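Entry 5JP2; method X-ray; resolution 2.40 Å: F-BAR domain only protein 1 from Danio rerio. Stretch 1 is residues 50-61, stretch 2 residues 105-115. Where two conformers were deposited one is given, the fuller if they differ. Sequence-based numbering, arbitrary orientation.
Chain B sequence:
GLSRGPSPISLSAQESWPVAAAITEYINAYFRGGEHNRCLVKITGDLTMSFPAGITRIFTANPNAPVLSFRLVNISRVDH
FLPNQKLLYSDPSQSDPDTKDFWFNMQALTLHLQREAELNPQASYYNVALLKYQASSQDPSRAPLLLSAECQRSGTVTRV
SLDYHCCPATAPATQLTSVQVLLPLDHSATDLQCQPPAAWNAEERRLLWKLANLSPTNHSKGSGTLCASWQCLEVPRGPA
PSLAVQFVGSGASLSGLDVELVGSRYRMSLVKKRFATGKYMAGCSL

Stretch 1, residues 50-61: SFPAGITRIFTA
Stretch 2 105-115: NMQALTLHLQR

How are the two backbones laid against each other? Stretch 1 leaves a strand (residues 50-52), makes a type I turn from Pro52 to Ile55, closed by Ile55 N to Pro52 O at 2.9 Å, and runs into a helix that reaches Ala61. In stretch 2, Asn105 occupies the N-cap position, and the chain is helical from Met106 to Arg115 and beyond. The helix axes approach to 9.4 Å, their directions 133° apart, so the helices cross obliquely, nearer antiparallel than parallel: Phe59 CA lies 5.8 Å from Thr110 CA, and Thr56 CA 6.5 Å from Leu113 CA.

What does the first turn of stretch 2 offer? Met106 (chi1, chi2 and chi3 all m) leaves its backbone sideways but curls its end inward, bringing CE within 3.5 Å of Phe59 CZ. Leu109 (t, p) points toward stretch 1 and serves both aromatics: its CD2 is 3.9 Å from Phe51 CZ and 4.0 Å from Phe59 CE2.

How does a threonine fit this apolar seam? Thr110 (m) donates OG1 to Met106 O at 2.5 Å, satisfying its hydroxyl within its own helix. That same OG1 sits 3.6 Å from Phe59 CB, while Thr110 CG2 lies 3.8 Å from Thr60 N.

What completes the pocket? Leu113 (m, t) does: Leu113 CD1 lies at the edge of the Phe59 ring, 4.0 Å from Phe59 CD2, and covers one face of Phe51. Leu113 CB is 4.1 Å from Thr56 CG2. Phe59 (chi1 m, chi2 -18°) is thus a knob among Met106, Leu109, Thr110 and Leu113; Phe51 (chi1 m, chi2 81°) packs beside it.

What meets at the far end of stretch 2? Gln114 (m, t) starts sideways but brings its end nearer, placing Gln114 OE1 3.3 Å from Thr60 CG2, a van der Waals contact, since a methyl carbon is no conventional donor. No hydrogen bond crosses between the stretches; apolar packing dominates the 443 Å² buried.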

# COMPACT_ATOMS: atom_id res chain seq x y z
N SER B 50 16.82 1.93 1.87
CA SER B 50 17.58 3.08 1.41
C SER B 50 18.90 3.19 2.18
O SER B 50 18.97 2.86 3.36
CB SER B 50 16.76 4.35 1.58
OG SER B 50 17.38 5.44 0.94
N PHE B 51 19.94 3.64 1.48
CA PHE B 51 21.28 3.76 2.03
C PHE B 51 21.81 5.17 1.83
O PHE B 51 21.69 5.73 0.74
CB PHE B 51 22.25 2.78 1.39
CG PHE B 51 21.97 1.35 1.71
CD1 PHE B 51 21.00 0.65 1.03
CD2 PHE B 51 22.70 0.71 2.67
CE1 PHE B 51 20.76 -0.66 1.33
CE2 PHE B 51 22.45 -0.59 2.97
CZ PHE B 51 21.48 -1.28 2.30
N PRO B 52 22.46 5.74 2.84
CA PRO B 52 23.01 7.09 2.68
C PRO B 52 24.22 7.05 1.78
O PRO B 52 25.01 6.11 1.80
CB PRO B 52 23.38 7.49 4.11
CG PRO B 52 23.56 6.22 4.83
CD PRO B 52 22.63 5.22 4.21
N ALA B 53 24.35 8.08 0.94
CA ALA B 53 25.39 8.06 -0.08
C ALA B 53 26.76 7.80 0.53
O ALA B 53 27.57 7.07 -0.04
CB ALA B 53 25.38 9.36 -0.87
N GLY B 54 27.02 8.34 1.71
CA GLY B 54 28.34 8.19 2.28
C GLY B 54 28.70 6.79 2.70
O GLY B 54 29.86 6.54 3.02
N ILE B 55 27.74 5.87 2.71
CA ILE B 55 28.05 4.52 3.18
C ILE B 55 28.78 3.73 2.11
O ILE B 55 29.36 2.68 2.41
CB ILE B 55 26.78 3.81 3.64
CG1 ILE B 55 27.12 2.63 4.55
CG2 ILE B 55 26.00 3.29 2.47
CD1 ILE B 55 25.93 2.07 5.22
N THR B 56 28.77 4.21 0.87
CA THR B 56 29.56 3.56 -0.18
C THR B 56 31.03 3.61 0.17
O THR B 56 31.71 2.58 0.26
CB THR B 56 29.31 4.25 -1.51
OG1 THR B 56 29.88 5.56 -1.47
CG2 THR B 56 27.83 4.38 -1.76
N ARG B 57 31.55 4.83 0.37
CA ARG B 57 32.96 5.01 0.67
C ARG B 57 33.39 4.12 1.82
O ARG B 57 34.53 3.67 1.85
CB ARG B 57 33.23 6.48 0.97
CG ARG B 57 33.01 7.38 -0.24
CD ARG B 57 33.42 8.82 0.03
NE ARG B 57 33.24 9.67 -1.15
CZ ARG B 57 33.46 10.98 -1.17
NH1 ARG B 57 33.85 11.60 -0.06
NH2 ARG B 57 33.27 11.67 -2.28
N ILE B 58 32.50 3.87 2.76
CA ILE B 58 32.81 2.92 3.82
C ILE B 58 32.91 1.52 3.23
O ILE B 58 33.85 0.77 3.52
CB ILE B 58 31.76 2.97 4.93
CG1 ILE B 58 31.73 4.36 5.57
CG2 ILE B 58 32.05 1.93 5.97
CD1 ILE B 58 32.96 4.67 6.37
N PHE B 59 31.94 1.14 2.40
CA PHE B 59 31.87 -0.23 1.91
C PHE B 59 32.97 -0.54 0.91
O PHE B 59 33.61 -1.59 0.99
CB PHE B 59 30.50 -0.50 1.29
CG PHE B 59 29.40 -0.75 2.28
CD1 PHE B 59 29.68 -1.09 3.58
CD2 PHE B 59 28.08 -0.68 1.90
CE1 PHE B 59 28.67 -1.33 4.48
CE2 PHE B 59 27.07 -0.93 2.80
CZ PHE B 59 27.36 -1.25 4.08
N THR B 60 33.20 0.36 -0.05
CA THR B 60 34.27 0.14 -1.02
C THR B 60 35.61 -0.00 -0.33
O THR B 60 36.42 -0.86 -0.70
CB THR B 60 34.30 1.28 -2.02
OG1 THR B 60 34.80 2.46 -1.38
CG2 THR B 60 32.92 1.54 -2.54
N ALA B 61 35.86 0.82 0.68
CA ALA B 61 37.13 0.81 1.39
C ALA B 61 37.30 -0.42 2.27
O ALA B 61 38.44 -0.83 2.52
CB ALA B 61 37.26 2.07 2.23
N ASN B 105 24.47 -9.95 1.27
CA ASN B 105 25.79 -10.25 0.74
C ASN B 105 26.54 -8.93 0.62
O ASN B 105 26.21 -8.10 -0.23
CB ASN B 105 25.63 -10.92 -0.62
CG ASN B 105 26.95 -11.32 -1.26
OD1 ASN B 105 27.13 -12.47 -1.64
ND2 ASN B 105 27.87 -10.38 -1.38
N MET B 106 27.55 -8.73 1.44
CA MET B 106 28.10 -7.39 1.52
C MET B 106 28.94 -7.06 0.30
O MET B 106 29.07 -5.88 -0.06
CB MET B 106 28.92 -7.21 2.80
CG MET B 106 28.14 -7.41 4.09
SD MET B 106 26.65 -6.44 4.31
CE MET B 106 27.24 -4.78 4.19
N GLN B 107 29.49 -8.07 -0.36
CA GLN B 107 30.25 -7.82 -1.58
C GLN B 107 29.33 -7.42 -2.73
O GLN B 107 29.59 -6.45 -3.44
CB GLN B 107 31.09 -9.05 -1.93
CG GLN B 107 32.23 -9.33 -0.94
CD GLN B 107 32.84 -10.71 -1.10
OE1 GLN B 107 33.92 -10.87 -1.66
NE2 GLN B 107 32.15 -11.72 -0.59
N ALA B 108 28.23 -8.15 -2.92
CA ALA B 108 27.26 -7.77 -3.94
C ALA B 108 26.62 -6.42 -3.62
O ALA B 108 26.50 -5.56 -4.49
CB ALA B 108 26.19 -8.85 -4.08
N LEU B 109 26.22 -6.22 -2.36
CA LEU B 109 25.65 -4.94 -1.96
C LEU B 109 26.60 -3.79 -2.25
O LEU B 109 26.18 -2.75 -2.76
CB LEU B 109 25.28 -4.96 -0.48
CG LEU B 109 24.68 -3.65 0.02
CD1 LEU B 109 23.40 -3.34 -0.74
CD2 LEU B 109 24.45 -3.65 1.51
N THR B 110 27.88 -3.95 -1.92
CA THR B 110 28.87 -2.92 -2.21
C THR B 110 28.91 -2.59 -3.69
O THR B 110 28.89 -1.42 -4.08
CB THR B 110 30.25 -3.35 -1.74
OG1 THR B 110 30.21 -3.65 -0.35
CG2 THR B 110 31.26 -2.26 -1.99
N LEU B 111 29.03 -3.62 -4.54
CA LEU B 111 29.05 -3.39 -5.97
C LEU B 111 27.77 -2.72 -6.44
O LEU B 111 27.80 -1.85 -7.31
CB LEU B 111 29.26 -4.70 -6.71
CG LEU B 111 30.65 -5.30 -6.57
CD1 LEU B 111 30.73 -6.64 -7.25
CD2 LEU B 111 31.66 -4.36 -7.16
N HIS B 112 26.64 -3.12 -5.86
CA HIS B 112 25.36 -2.58 -6.29
C HIS B 112 25.27 -1.09 -6.00
O HIS B 112 24.79 -0.32 -6.84
CB HIS B 112 24.22 -3.33 -5.62
CG HIS B 112 22.87 -2.81 -5.98
ND1 HIS B 112 22.16 -3.29 -7.05
CD2 HIS B 112 22.13 -1.83 -5.44
CE1 HIS B 112 21.02 -2.64 -7.14
NE2 HIS B 112 20.98 -1.74 -6.17
N LEU B 113 25.70 -0.67 -4.82
CA LEU B 113 25.66 0.75 -4.51
C LEU B 113 26.68 1.53 -5.32
O LEU B 113 26.41 2.65 -5.74
CB LEU B 113 25.86 0.97 -3.01
CG LEU B 113 24.81 0.30 -2.14
CD1 LEU B 113 25.24 0.33 -0.69
CD2 LEU B 113 23.45 0.92 -2.32
N GLN B 114 27.87 0.94 -5.56
CA GLN B 114 28.86 1.60 -6.40
C GLN B 114 28.28 1.92 -7.76
O GLN B 114 28.51 3.00 -8.30
CB GLN B 114 30.10 0.72 -6.57
CG GLN B 114 31.01 0.63 -5.38
CD GLN B 114 32.21 -0.26 -5.64
OE1 GLN B 114 32.77 -0.86 -4.73
NE2 GLN B 114 32.60 -0.36 -6.91
N ARG B 115 27.52 0.99 -8.32
CA ARG B 115 26.91 1.25 -9.62
C ARG B 115 25.87 2.34 -9.48
O ARG B 115 25.83 3.28 -10.29
CB ARG B 115 26.28 -0.02 -10.17
CG ARG B 115 25.61 0.18 -11.52
CD ARG B 115 25.10 -1.13 -12.10
NE ARG B 115 24.28 -0.94 -13.29
CZ ARG B 115 22.95 -0.80 -13.28
NH1 ARG B 115 22.29 -0.63 -14.41
NH2 ARG B 115 22.29 -0.81 -12.13